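Local coordinates for GGDEF family protein (Vibrio cholerae, PDB 5GZS), which is probably a diguanylate cyclase that makes cyclic di-GMP, and whose periplasmic portion, built of two solute-binding-type domains, binds arginine, at residues Arg224-Lys229 with Asn420-Thr425; Arg246-Asp251 with Glu306-Pro311; Ser276-Leu281 with Asn300-Ser305; Ile413-Ala418 with Pro428-Ala433. One frame throughout, in Å; residues are numbered along the deposited sequence.

Contact 1: residues Arg224-Lys229 with Asn420-Thr425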
loop_
_atom_site.group_PDB
_atom_site.type_symbol
_atom_site.label_atom_id
_atom_site.label_comp_id
_atom_site.label_asym_id
_atom_site.label_seq_id
_atom_site.Cartn_x
_atom_site.Cartn_y
_atom_site.Cartn_z
ATOM N N ARG A 224 13.462 -25.445 -29.097
ATOM C CA ARG A 224 14.220 -25.883 -27.942
ATOM C C ARG A 224 13.328 -26.064 -26.707
ATOM O O ARG A 224 12.574 -25.162 -26.328
ATOM C CB ARG A 224 15.344 -24.899 -27.649
ATOM C CG ARG A 224 15.862 -25.002 -26.248
ATOM C CD ARG A 224 17.234 -24.410 -26.138
ATOM N NE ARG A 224 17.799 -24.710 -24.829
ATOM C CZ ARG A 224 18.998 -24.310 -24.435
ATOM N NH1 ARG A 224 19.757 -23.590 -25.254
ATOM N NH2 ARG A 224 19.433 -24.629 -23.226
ATOM N N VAL A 225 13.408 -27.237 -26.085
ATOM C CA VAL A 225 12.634 -27.495 -24.870
ATOM C C VAL A 225 13.313 -26.901 -23.634
ATOM O O VAL A 225 14.313 -27.428 -23.151
ATOM C CB VAL A 225 12.422 -29.002 -24.656
ATOM C CG1 VAL A 225 11.646 -29.251 -23.364
ATOM C CG2 VAL A 225 11.701 -29.617 -25.869
ATOM N N LEU A 226 12.777 -25.798 -23.131
ATOM C CA LEU A 226 13.322 -25.160 -21.944
ATOM C C LEU A 226 13.186 -26.034 -20.707
ATOM O O LEU A 226 12.080 -26.457 -20.373
ATOM C CB LEU A 226 12.617 -23.830 -21.701
ATOM C CG LEU A 226 12.759 -22.817 -22.836
ATOM C CD1 LEU A 226 12.098 -21.509 -22.432
ATOM C CD2 LEU A 226 14.243 -22.615 -23.169
ATOM N N ARG A 227 14.290 -26.288 -20.012
ATOM C CA ARG A 227 14.225 -27.047 -18.755
ATOM C C ARG A 227 14.009 -26.142 -17.535
ATOM O O ARG A 227 14.747 -25.188 -17.305
ATOM C CB ARG A 227 15.485 -27.894 -18.581
ATOM C CG ARG A 227 15.707 -28.807 -19.783
ATOM C CD ARG A 227 16.927 -29.722 -19.649
ATOM N NE ARG A 227 16.652 -30.931 -18.875
ATOM C CZ ARG A 227 17.004 -31.069 -17.608
ATOM N NH1 ARG A 227 17.642 -30.076 -17.002
ATOM N NH2 ARG A 227 16.718 -32.182 -16.951
ATOM N N VAL A 228 12.947 -26.460 -16.752
ATOM C CA VAL A 228 12.487 -25.652 -15.633
ATOM C C VAL A 228 12.620 -26.452 -14.331
ATOM O O VAL A 228 12.342 -27.650 -14.304
ATOM C CB VAL A 228 10.989 -25.320 -15.830
ATOM C CG1 VAL A 228 10.504 -24.288 -14.828
ATOM C CG2 VAL A 228 10.743 -24.816 -17.225
ATOM N N LYS A 229 13.052 -25.807 -13.247
ATOM C CA LYS A 229 12.979 -26.445 -11.928
ATOM C C LYS A 229 12.191 -25.600 -10.954
ATOM O O LYS A 229 12.272 -24.368 -10.984
ATOM C CB LYS A 229 14.358 -26.755 -11.344
ATOM C CG LYS A 229 14.998 -27.907 -12.022
ATOM C CD LYS A 229 15.951 -28.654 -11.105
ATOM C CE LYS A 229 16.616 -29.787 -11.896
ATOM N NZ LYS A 229 17.524 -30.611 -11.090
ATOM N N ASN A 420 23.150 -16.902 -19.592
ATOM C CA ASN A 420 23.750 -17.043 -20.915
ATOM C C ASN A 420 22.875 -16.253 -21.887
ATOM O O ASN A 420 21.879 -15.712 -21.446
ATOM C CB ASN A 420 23.905 -18.530 -21.299
ATOM C CG ASN A 420 22.617 -19.322 -21.148
ATOM O OD1 ASN A 420 21.504 -18.812 -21.343
ATOM N ND2 ASN A 420 22.771 -20.592 -20.791
ATOM N N PRO A 421 23.263 -16.163 -23.183
ATOM C CA PRO A 421 22.497 -15.361 -24.138
ATOM C C PRO A 421 21.009 -15.708 -24.211
ATOM O O PRO A 421 20.169 -14.798 -24.164
ATOM C CB PRO A 421 23.193 -15.667 -25.464
ATOM C CG PRO A 421 24.619 -15.875 -25.083
ATOM C CD PRO A 421 24.540 -16.617 -23.781
ATOM N N LEU A 422 20.679 -16.993 -24.313
ATOM C CA LEU A 422 19.279 -17.392 -24.302
ATOM C C LEU A 422 18.518 -16.816 -23.087
ATOM O O LEU A 422 17.419 -16.284 -23.227
ATOM C CB LEU A 422 19.157 -18.910 -24.326
ATOM C CG LEU A 422 17.705 -19.396 -24.342
ATOM C CD1 LEU A 422 16.931 -18.782 -25.510
ATOM C CD2 LEU A 422 17.659 -20.899 -24.373
ATOM N N GLY A 423 19.108 -16.897 -21.905
ATOM C CA GLY A 423 18.444 -16.428 -20.702
ATOM C C GLY A 423 18.288 -14.918 -20.698
ATOM O O GLY A 423 17.273 -14.383 -20.231
ATOM N N ALA A 424 19.294 -14.229 -21.236
ATOM C CA ALA A 424 19.234 -12.783 -21.428
ATOM C C ALA A 424 18.052 -12.377 -22.320
ATOM O O ALA A 424 17.487 -11.305 -22.154
ATOM C CB ALA A 424 20.526 -12.278 -22.016
ATOM N N THR A 425 17.673 -13.232 -23.265
ATOM C CA THR A 425 16.584 -12.908 -24.165
ATOM C C THR A 425 15.289 -13.362 -23.521
ATOM O O THR A 425 14.257 -12.699 -23.641
ATOM C CB THR A 425 16.765 -13.570 -25.561
ATOM O OG1 THR A 425 17.783 -12.879 -26.290
ATOM C CG2 THR A 425 15.481 -13.512 -26.367
#

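Contact 2: residues Arg246-Asp251 with Glu306-Pro311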
loop_
_atom_site.group_PDB
_atom_site.type_symbol
_atom_site.label_atom_id
_atom_site.label_comp_id
_atom_site.label_asym_id
_atom_site.label_seq_id
_atom_site.Cartn_x
_atom_site.Cartn_y
_atom_site.Cartn_z
ATOM N N ARG A 246 2.419 -28.231 -7.167
ATOM C CA ARG A 246 2.196 -27.556 -8.449
ATOM C C ARG A 246 1.249 -26.337 -8.307
ATOM O O ARG A 246 0.074 -26.405 -8.675
ATOM C CB ARG A 246 1.653 -28.564 -9.476
ATOM C CG ARG A 246 2.572 -29.773 -9.711
ATOM C CD ARG A 246 2.286 -30.395 -11.054
ATOM N NE ARG A 246 0.849 -30.392 -11.309
ATOM C CZ ARG A 246 0.282 -30.702 -12.473
ATOM N NH1 ARG A 246 1.027 -31.047 -13.512
ATOM N NH2 ARG A 246 -1.039 -30.660 -12.601
ATOM N N GLY A 247 1.767 -25.222 -7.782
ATOM C CA GLY A 247 0.931 -24.080 -7.429
ATOM C C GLY A 247 1.233 -22.733 -8.078
ATOM O O GLY A 247 1.253 -22.627 -9.302
ATOM N N ILE A 248 1.446 -21.697 -7.267
ATOM C CA ILE A 248 1.572 -20.340 -7.792
ATOM C C ILE A 248 2.666 -20.243 -8.838
ATOM O O ILE A 248 2.414 -19.842 -9.972
ATOM C CB ILE A 248 1.883 -19.306 -6.693
ATOM C CG1 ILE A 248 0.639 -18.998 -5.866
ATOM C CG2 ILE A 248 2.386 -17.995 -7.296
ATOM C CD1 ILE A 248 0.820 -17.860 -4.876
ATOM N N SER A 249 3.884 -20.613 -8.458
ATOM C CA SER A 249 5.013 -20.459 -9.360
ATOM C C SER A 249 4.850 -21.294 -10.623
ATOM O O SER A 249 5.248 -20.868 -11.692
ATOM C CB SER A 249 6.320 -20.816 -8.648
ATOM O OG SER A 249 6.642 -19.840 -7.673
ATOM N N ALA A 250 4.257 -22.473 -10.520
ATOM C CA ALA A 250 4.201 -23.354 -11.687
ATOM C C ALA A 250 3.238 -22.807 -12.723
ATOM O O ALA A 250 3.536 -22.818 -13.919
ATOM C CB ALA A 250 3.812 -24.749 -11.294
ATOM N N ASP A 251 2.093 -22.319 -12.247
ATOM C CA ASP A 251 1.094 -21.699 -13.105
ATOM C C ASP A 251 1.681 -20.468 -13.797
ATOM O O ASP A 251 1.504 -20.295 -14.996
ATOM C CB ASP A 251 -0.159 -21.311 -12.301
ATOM C CG ASP A 251 -1.061 -22.516 -11.982
ATOM O OD1 ASP A 251 -0.620 -23.677 -12.159
ATOM O OD2 ASP A 251 -2.205 -22.296 -11.515
ATOM N N GLU A 306 10.633 -9.674 -14.059
ATOM C CA GLU A 306 9.990 -8.796 -13.084
ATOM C C GLU A 306 9.336 -9.666 -12.040
ATOM O O GLU A 306 9.085 -10.835 -12.316
ATOM C CB GLU A 306 8.944 -7.886 -13.745
ATOM C CG GLU A 306 9.524 -6.739 -14.587
ATOM C CD GLU A 306 8.439 -5.921 -15.266
ATOM O OE1 GLU A 306 7.249 -6.151 -14.936
ATOM O OE2 GLU A 306 8.766 -5.064 -16.128
ATOM N N SER A 307 9.062 -9.113 -10.854
ATOM C CA SER A 307 8.426 -9.878 -9.771
ATOM C C SER A 307 7.015 -10.310 -10.153
ATOM O O SER A 307 6.402 -9.689 -10.996
ATOM C CB SER A 307 8.377 -9.064 -8.483
ATOM O OG SER A 307 9.582 -8.348 -8.305
ATOM N N TYR A 308 6.506 -11.375 -9.539
ATOM C CA TYR A 308 5.127 -11.799 -9.789
ATOM C C TYR A 308 4.403 -12.118 -8.491
ATOM O O TYR A 308 3.228 -12.484 -8.491
ATOM C CB TYR A 308 5.082 -13.009 -10.730
ATOM C CG TYR A 308 5.740 -14.278 -10.220
ATOM C CD1 TYR A 308 5.020 -15.208 -9.473
ATOM C CD2 TYR A 308 7.071 -14.557 -10.501
ATOM C CE1 TYR A 308 5.612 -16.370 -9.009
ATOM C CE2 TYR A 308 7.672 -15.724 -10.045
ATOM C CZ TYR A 308 6.937 -16.622 -9.298
ATOM O OH TYR A 308 7.530 -17.779 -8.844
ATOM N N TYR A 309 5.121 -11.991 -7.384
ATOM C CA TYR A 309 4.530 -12.184 -6.072
ATOM C C TYR A 309 5.340 -11.408 -5.043
ATOM O O TYR A 309 6.542 -11.158 -5.240
ATOM C CB TYR A 309 4.462 -13.669 -5.702
ATOM C CG TYR A 309 3.794 -13.896 -4.377
ATOM C CD1 TYR A 309 2.428 -13.749 -4.238
ATOM C CD2 TYR A 309 4.539 -14.224 -3.255
ATOM C CE1 TYR A 309 1.814 -13.932 -3.007
ATOM C CE2 TYR A 309 3.940 -14.413 -2.027
ATOM C CZ TYR A 309 2.582 -14.263 -1.907
ATOM O OH TYR A 309 1.997 -14.450 -0.677
ATOM N N HIS A 310 4.689 -11.004 -3.956
ATOM C CA HIS A 310 5.396 -10.247 -2.924
ATOM C C HIS A 310 5.115 -10.761 -1.532
ATOM O O HIS A 310 4.193 -10.288 -0.865
ATOM C CB HIS A 310 5.034 -8.787 -3.019
ATOM C CG HIS A 310 5.181 -8.244 -4.394
ATOM N ND1 HIS A 310 6.343 -7.644 -4.835
ATOM C CD2 HIS A 310 4.321 -8.229 -5.442
ATOM C CE1 HIS A 310 6.183 -7.261 -6.090
ATOM N NE2 HIS A 310 4.967 -7.604 -6.481
ATOM N N PRO A 311 5.931 -11.727 -1.092
ATOM C CA PRO A 311 5.783 -12.412 0.189
ATOM C C PRO A 311 5.890 -11.463 1.345
ATOM O O PRO A 311 6.592 -10.445 1.255
ATOM C CB PRO A 311 6.950 -13.399 0.198
ATOM C CG PRO A 311 7.367 -13.521 -1.230
ATOM C CD PRO A 311 7.111 -12.206 -1.831
#

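Contact 3: residues Ser276-Leu281 with Asn300-Ser305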
loop_
_atom_site.group_PDB
_atom_site.type_symbol
_atom_site.label_atom_id
_atom_site.label_comp_id
_atom_site.label_asym_id
_atom_site.label_seq_id
_atom_site.Cartn_x
_atom_site.Cartn_y
_atom_site.Cartn_z
ATOM N N SER A 276 21.327 -27.799 -4.059
ATOM C CA SER A 276 20.658 -26.597 -4.559
ATOM C C SER A 276 20.398 -26.578 -6.059
ATOM O O SER A 276 21.191 -27.047 -6.885
ATOM C CB SER A 276 21.429 -25.355 -4.166
ATOM O OG SER A 276 20.525 -24.274 -4.140
HETATM N N MSE A 277 19.214 -26.080 -6.384
HETATM C CA MSE A 277 18.765 -26.005 -7.765
HETATM C C MSE A 277 19.385 -24.803 -8.420
HETATM O O MSE A 277 19.517 -24.738 -9.652
HETATM C CB MSE A 277 17.248 -25.934 -7.843
HETATM C CG MSE A 277 16.565 -27.227 -7.463
HETATM SE SE MSE A 277 14.665 -27.025 -7.055
HETATM C CE MSE A 277 14.222 -28.942 -7.117
ATOM N N PHE A 278 19.787 -23.905 -7.583
ATOM C CA PHE A 278 20.475 -22.729 -8.041
ATOM C C PHE A 278 21.826 -23.136 -8.605
ATOM O O PHE A 278 22.300 -22.570 -9.586
ATOM C CB PHE A 278 20.614 -21.723 -6.901
ATOM C CG PHE A 278 20.906 -20.338 -7.367
ATOM C CD1 PHE A 278 20.109 -19.735 -8.319
ATOM C CD2 PHE A 278 21.989 -19.645 -6.875
ATOM C CE1 PHE A 278 20.387 -18.452 -8.770
ATOM C CE2 PHE A 278 22.273 -18.368 -7.320
ATOM C CZ PHE A 278 21.473 -17.776 -8.272
ATOM N N ASP A 279 22.438 -24.135 -7.995
ATOM C CA ASP A 279 23.643 -24.717 -8.561
ATOM C C ASP A 279 23.328 -25.244 -9.957
ATOM O O ASP A 279 24.115 -25.063 -10.873
ATOM C CB ASP A 279 24.196 -25.834 -7.660
ATOM C CG ASP A 279 24.534 -25.342 -6.250
ATOM O OD1 ASP A 279 24.110 -24.225 -5.890
ATOM O OD2 ASP A 279 25.219 -26.076 -5.504
ATOM N N ASP A 280 22.171 -25.878 -10.128
ATOM C CA ASP A 280 21.761 -26.374 -11.444
ATOM C C ASP A 280 21.601 -25.219 -12.441
ATOM O O ASP A 280 21.889 -25.346 -13.651
ATOM C CB ASP A 280 20.450 -27.149 -11.330
ATOM C CG ASP A 280 20.655 -28.591 -10.921
ATOM O OD1 ASP A 280 20.771 -28.862 -9.694
ATOM O OD2 ASP A 280 20.687 -29.446 -11.847
ATOM N N LEU A 281 21.144 -24.088 -11.915
ATOM C CA LEU A 281 21.004 -22.869 -12.701
ATOM C C LEU A 281 22.373 -22.267 -13.044
ATOM O O LEU A 281 22.609 -21.824 -14.182
ATOM C CB LEU A 281 20.160 -21.850 -11.950
ATOM C CG LEU A 281 19.671 -20.679 -12.785
ATOM C CD1 LEU A 281 18.765 -21.183 -13.914
ATOM C CD2 LEU A 281 18.947 -19.654 -11.892
ATOM N N ASN A 300 23.141 -11.265 -9.049
ATOM C CA ASN A 300 24.075 -11.225 -10.159
ATOM C C ASN A 300 24.384 -12.591 -10.757
ATOM O O ASN A 300 25.125 -12.684 -11.737
ATOM C CB ASN A 300 25.384 -10.589 -9.696
ATOM C CG ASN A 300 25.893 -11.196 -8.394
ATOM O OD1 ASN A 300 25.104 -11.578 -7.518
ATOM N ND2 ASN A 300 27.216 -11.322 -8.278
ATOM N N LEU A 301 23.852 -13.658 -10.161
ATOM C CA LEU A 301 24.192 -15.014 -10.614
ATOM C C LEU A 301 23.164 -15.572 -11.585
ATOM O O LEU A 301 23.332 -16.660 -12.128
ATOM C CB LEU A 301 24.344 -15.938 -9.415
ATOM C CG LEU A 301 25.296 -15.350 -8.368
ATOM C CD1 LEU A 301 24.790 -15.649 -6.975
ATOM C CD2 LEU A 301 26.707 -15.922 -8.560
ATOM N N ALA A 302 22.099 -14.814 -11.808
ATOM C CA ALA A 302 21.097 -15.179 -12.799
ATOM C C ALA A 302 20.392 -13.935 -13.322
ATOM O O ALA A 302 20.482 -12.866 -12.733
ATOM C CB ALA A 302 20.100 -16.157 -12.211
ATOM N N TYR A 303 19.715 -14.080 -14.452
ATOM C CA TYR A 303 18.880 -13.028 -15.008
ATOM C C TYR A 303 17.494 -13.196 -14.424
ATOM O O TYR A 303 17.068 -14.331 -14.193
ATOM C CB TYR A 303 18.834 -13.123 -16.528
ATOM C CG TYR A 303 20.123 -12.788 -17.249
ATOM C CD1 TYR A 303 20.869 -11.668 -16.909
ATOM C CD2 TYR A 303 20.578 -13.582 -18.284
ATOM C CE1 TYR A 303 22.036 -11.356 -17.594
ATOM C CE2 TYR A 303 21.731 -13.281 -18.965
ATOM C CZ TYR A 303 22.459 -12.164 -18.628
ATOM O OH TYR A 303 23.629 -11.864 -19.308
ATOM N N PHE A 304 16.773 -12.095 -14.207
ATOM C CA PHE A 304 15.504 -12.156 -13.476
ATOM C C PHE A 304 14.336 -11.507 -14.196
ATOM O O PHE A 304 14.451 -10.389 -14.668
ATOM C CB PHE A 304 15.652 -11.488 -12.103
ATOM C CG PHE A 304 16.632 -12.168 -11.194
ATOM C CD1 PHE A 304 16.239 -13.236 -10.414
ATOM C CD2 PHE A 304 17.944 -11.719 -11.098
ATOM C CE1 PHE A 304 17.136 -13.864 -9.571
ATOM C CE2 PHE A 304 18.856 -12.349 -10.250
ATOM C CZ PHE A 304 18.447 -13.423 -9.489
ATOM N N SER A 305 13.206 -12.199 -14.274
ATOM C CA SER A 305 11.975 -11.573 -14.750
ATOM C C SER A 305 11.578 -10.556 -13.717
ATOM O O SER A 305 12.107 -10.602 -12.611
ATOM C CB SER A 305 10.838 -12.577 -14.905
ATOM O OG SER A 305 10.277 -12.847 -13.621
#

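Contact 4: residues Ile413-Ala418 with Pro428-Ala433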
loop_
_atom_site.group_PDB
_atom_site.type_symbol
_atom_site.label_atom_id
_atom_site.label_comp_id
_atom_site.label_asym_id
_atom_site.label_seq_id
_atom_site.Cartn_x
_atom_site.Cartn_y
_atom_site.Cartn_z
ATOM N N ILE A 413 9.369 -12.045 -5.437
ATOM C CA ILE A 413 9.615 -13.335 -6.038
ATOM C C ILE A 413 9.600 -13.141 -7.560
ATOM O O ILE A 413 8.704 -12.481 -8.100
ATOM C CB ILE A 413 8.571 -14.358 -5.560
ATOM C CG1 ILE A 413 8.953 -14.875 -4.177
ATOM C CG2 ILE A 413 8.445 -15.524 -6.506
ATOM C CD1 ILE A 413 8.018 -15.957 -3.674
ATOM N N ALA A 414 10.625 -13.679 -8.233
ATOM C CA ALA A 414 10.749 -13.635 -9.695
ATOM C C ALA A 414 11.092 -14.993 -10.253
ATOM O O ALA A 414 11.328 -15.945 -9.498
ATOM C CB ALA A 414 11.809 -12.644 -10.119
ATOM N N ILE A 415 11.125 -15.069 -11.584
ATOM C CA ILE A 415 11.714 -16.203 -12.290
ATOM C C ILE A 415 13.167 -15.888 -12.574
ATOM O O ILE A 415 13.494 -14.778 -13.024
ATOM C CB ILE A 415 11.023 -16.498 -13.634
ATOM C CG1 ILE A 415 9.508 -16.603 -13.482
ATOM C CG2 ILE A 415 11.584 -17.754 -14.250
ATOM C CD1 ILE A 415 8.823 -16.826 -14.807
ATOM N N GLY A 416 14.038 -16.862 -12.326
ATOM C CA GLY A 416 15.466 -16.721 -12.588
ATOM C C GLY A 416 15.806 -17.454 -13.859
ATOM O O GLY A 416 15.208 -18.496 -14.145
ATOM N N PHE A 417 16.748 -16.923 -14.636
ATOM C CA PHE A 417 17.130 -17.573 -15.905
ATOM C C PHE A 417 18.610 -17.695 -15.914
ATOM O O PHE A 417 19.297 -16.833 -15.359
ATOM C CB PHE A 417 16.682 -16.784 -17.140
ATOM C CG PHE A 417 15.193 -16.551 -17.223
ATOM C CD1 PHE A 417 14.597 -15.535 -16.494
ATOM C CD2 PHE A 417 14.401 -17.343 -18.045
ATOM C CE1 PHE A 417 13.235 -15.310 -16.576
ATOM C CE2 PHE A 417 13.030 -17.121 -18.140
ATOM C CZ PHE A 417 12.448 -16.101 -17.403
ATOM N N ALA A 418 19.105 -18.771 -16.516
ATOM C CA ALA A 418 20.522 -19.052 -16.536
ATOM C C ALA A 418 21.241 -17.909 -17.206
ATOM O O ALA A 418 20.736 -17.325 -18.174
ATOM C CB ALA A 418 20.794 -20.343 -17.261
ATOM N N PRO A 428 13.420 -10.766 -20.281
ATOM C CA PRO A 428 12.515 -9.645 -20.612
ATOM C C PRO A 428 11.224 -10.094 -21.249
ATOM O O PRO A 428 10.183 -9.495 -20.980
ATOM C CB PRO A 428 13.311 -8.811 -21.618
ATOM C CG PRO A 428 14.719 -9.151 -21.346
ATOM C CD PRO A 428 14.731 -10.602 -20.938
ATOM N N LEU A 429 11.296 -11.123 -22.088
ATOM C CA LEU A 429 10.104 -11.693 -22.698
ATOM C C LEU A 429 9.178 -12.248 -21.628
ATOM O O LEU A 429 7.963 -12.012 -21.665
ATOM C CB LEU A 429 10.478 -12.780 -23.704
ATOM C CG LEU A 429 11.201 -12.199 -24.914
ATOM C CD1 LEU A 429 11.878 -13.280 -25.749
ATOM C CD2 LEU A 429 10.194 -11.370 -25.740
ATOM N N PHE A 430 9.740 -12.969 -20.660
ATOM C CA PHE A 430 8.904 -13.539 -19.609
ATOM C C PHE A 430 8.269 -12.414 -18.774
ATOM O O PHE A 430 7.139 -12.547 -18.322
ATOM C CB PHE A 430 9.702 -14.523 -18.731
ATOM C CG PHE A 430 9.627 -15.971 -19.212
ATOM C CD1 PHE A 430 10.473 -16.441 -20.208
ATOM C CD2 PHE A 430 8.696 -16.838 -18.692
ATOM C CE1 PHE A 430 10.393 -17.759 -20.660
ATOM C CE2 PHE A 430 8.602 -18.158 -19.137
ATOM C CZ PHE A 430 9.455 -18.623 -20.121
ATOM N N SER A 431 8.962 -11.291 -18.601
ATOM C CA SER A 431 8.333 -10.164 -17.910
ATOM C C SER A 431 7.004 -9.744 -18.577
ATOM O O SER A 431 5.969 -9.606 -17.902
ATOM C CB SER A 431 9.290 -8.991 -17.845
ATOM O OG SER A 431 10.398 -9.305 -17.025
ATOM N N ARG A 432 7.016 -9.576 -19.898
ATOM C CA ARG A 432 5.785 -9.248 -20.615
ATOM C C ARG A 432 4.735 -10.326 -20.461
ATOM O O ARG A 432 3.582 -10.019 -20.187
ATOM C CB ARG A 432 6.068 -9.011 -22.089
ATOM C CG ARG A 432 6.980 -7.827 -22.335
ATOM C CD ARG A 432 7.318 -7.703 -23.811
ATOM N NE ARG A 432 6.133 -7.511 -24.646
ATOM C CZ ARG A 432 6.196 -7.313 -25.956
ATOM N NH1 ARG A 432 7.384 -7.283 -26.553
ATOM N NH2 ARG A 432 5.091 -7.149 -26.668
ATOM N N ALA A 433 5.110 -11.591 -20.628
ATOM C CA ALA A 433 4.100 -12.647 -20.533
ATOM C C ALA A 433 3.411 -12.613 -19.167
ATOM O O ALA A 433 2.194 -12.779 -19.063
ATOM C CB ALA A 433 4.717 -14.019 -20.780
#

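Contact 1: residues Arg224-Lys229 with Asn420-Thr425
Arg224 and Leu422 reach for each other from opposite directions, joining the residues that lead into strand 226-230 of the second solute-binding-type domain, and Leu226 of the strand, to the start of helix 421-435, which packs on that strand's mixed sheet. Arg224 runs out as an extended chain from CG to NE, its CG turned away from the backbone N (chi1 160°), and this length carries the guanidinium to the leucine. There Leu422 CD2 sits over one face of the flat group, 3.4 Å above the plane and displaced toward its rim, with NH1 of Arg224 at 3.5 Å from CD2. The contact is a methyl against the planar group rather than a polar one; the NH2 end is spent on a salt bridge with Asp287, which probably helps to fix the guanidinium's rotation. The same CD2 methyl also serves the strand, because the buried Leu226 slants across Leu422 and brings its CD2 to 4.0 Å from that of Leu422. One leucine branch thus touches both a charged and an apolar partner. Just before the helix, Asn420 is the N-cap: its OD1 accepts from Gly423 N at 3.1 Å, with the donor nearly in line with the side-chain C=O (166°).

Contact 2: residues Arg246-Asp251 with Glu306-Pro311
The first turn of helix 248-259 faces an irregular loop, with the CA atoms of Ser249 and Tyr308 8.7 Å apart and those of Ile248 and Tyr309 8.8 Å apart. Side chains bridge this spacing. Tyr308 projects toward the helix with CG lodged between its own backbone N and carbonyl carbon (chi1 63°), which directs the phenol at Ser249. The two hydroxyls meet as a hydrogen bond, OG of Ser249 lying 2.5 Å from OH of Tyr308, and either could donate. The serine oxygen lies at the edge of the tyrosine ring, in its plane. Ile248 reaches the same ring edge, also in plane: its CG2 branch stands 4.0 Å from Tyr308 CE1, so the helix turn presents a methyl and a hydroxyl side by side to one aromatic edge. The loop 306-311 leads from strand 303-304 to strand 312-318, and thus from one mixed sheet of the second solute-binding-type domain to the other; lobes joined by such crossing segments are characteristic of periplasmic binding proteins. The other branch of Ile248 serves the next residue, as CD1 approaches Tyr309 CD1 at 4.5 Å, a loose apolar contact. Ile443 of the C-terminal helix 439-445 touches both Ile248 and Tyr309, while Tyr308 also rests on Ala290 and Pro291 of strand 288-292.

Contact 3: residues Ser276-Leu281 with Asn300-Ser305
With CG swung away from the backbone N in both Phe278 (chi1 -162°) and Leu281 (chi1 -166°), these two residues, three positions apart on helix 277-282, reach Leu301 and Ala302. Helix 277-282 packs against strand 288-292 of a mixed sheet in the second solute-binding-type domain, and here meets the residues that lead into the end strand 303-304. Phe278 and Leu301 cross at about a right angle. The far end of the ring does the touching: CZ lies 3.6 Å from Leu301 CB, and the CD1 branch of Leu301 stands at the ring edge, in plane, 3.7 Å from CE2 of Phe278. On the other side of the ring tip, CE1 of Phe278 meets the methyl of Ala302 (CB) at 4.1 Å. This methyl is shared, since Leu281 comes to it as well, so that a single small side chain receives both the aromatic and the aliphatic group of the helix. No hydrogen bond spans the segments; the contact is apolar throughout. Phe278 and Leu281 both also pack on Leu289 of strand 288-292, which places them between the helix and the sheet. The leucine makes its reach through one branch, CD2, held 3.7 Å from Ala302 CB.

Contact 4: residues Ile413-Ala418 with Pro428-Ala433
Phe430 lies with one ring face against the end of the Phe417 ring, the centroids being 5.0 Å apart and the planes inclined at 53°. CE2 of Phe417 is the atom set over the face, 3.4 Å from Phe430 CD1, while the neighbouring CZ of Phe417 reaches back to Phe430 CG, also at 3.4 Å, and to CB. In turn, Phe430 CG lies at the edge of the Phe417 ring, near its plane. The strand residue is turned so that CG stands opposite its carbonyl carbon (chi1 -59°), sending the ring toward the helix. Two residues earlier, Ile415 points the same way, as alternate residues of a strand do, and its CD1 comes to 3.9 Å from Phe430 CD2. The isoleucine crosses the phenylalanine side chain at about a right angle. Phe430 is thus met by two successive inward residues of strand 414-417. All three side chains are buried and purely apolar; Ile288 of the adjacent strand touches each of them, and Cys257 of helix 248-259 adjoins Phe430. Helix 421-435 laid on its sheet through such aromatic and aliphatic side chains is an instance of the layered alpha/beta architecture of the periplasmic binding protein fold.

In the fold
From the N-terminal side, segment 224-229, at the start of strand 226-230, opens contact 1, which closes only at 420-425, near the chain's end. Within that long span contact 2 links 246-251 to 306-311, and contact 3, joining 276-281 to 300-305, lies inside contact 2 in turn. Contact 4 crosses contact 1, because 413-418 precedes 420-425, at the start of helix 421-435, and 428-433 lies further along it. Contacts 1, 3 and 4 all reach the same sheet, in which strands 303-304 and 414-417 are neighbours. Contact 2 meets contact 4 where Tyr308 and Tyr309 make probable backbone hydrogen bonds with Ile413, so that the loop facing helix 248-259 is joined to the start of strand 414-417.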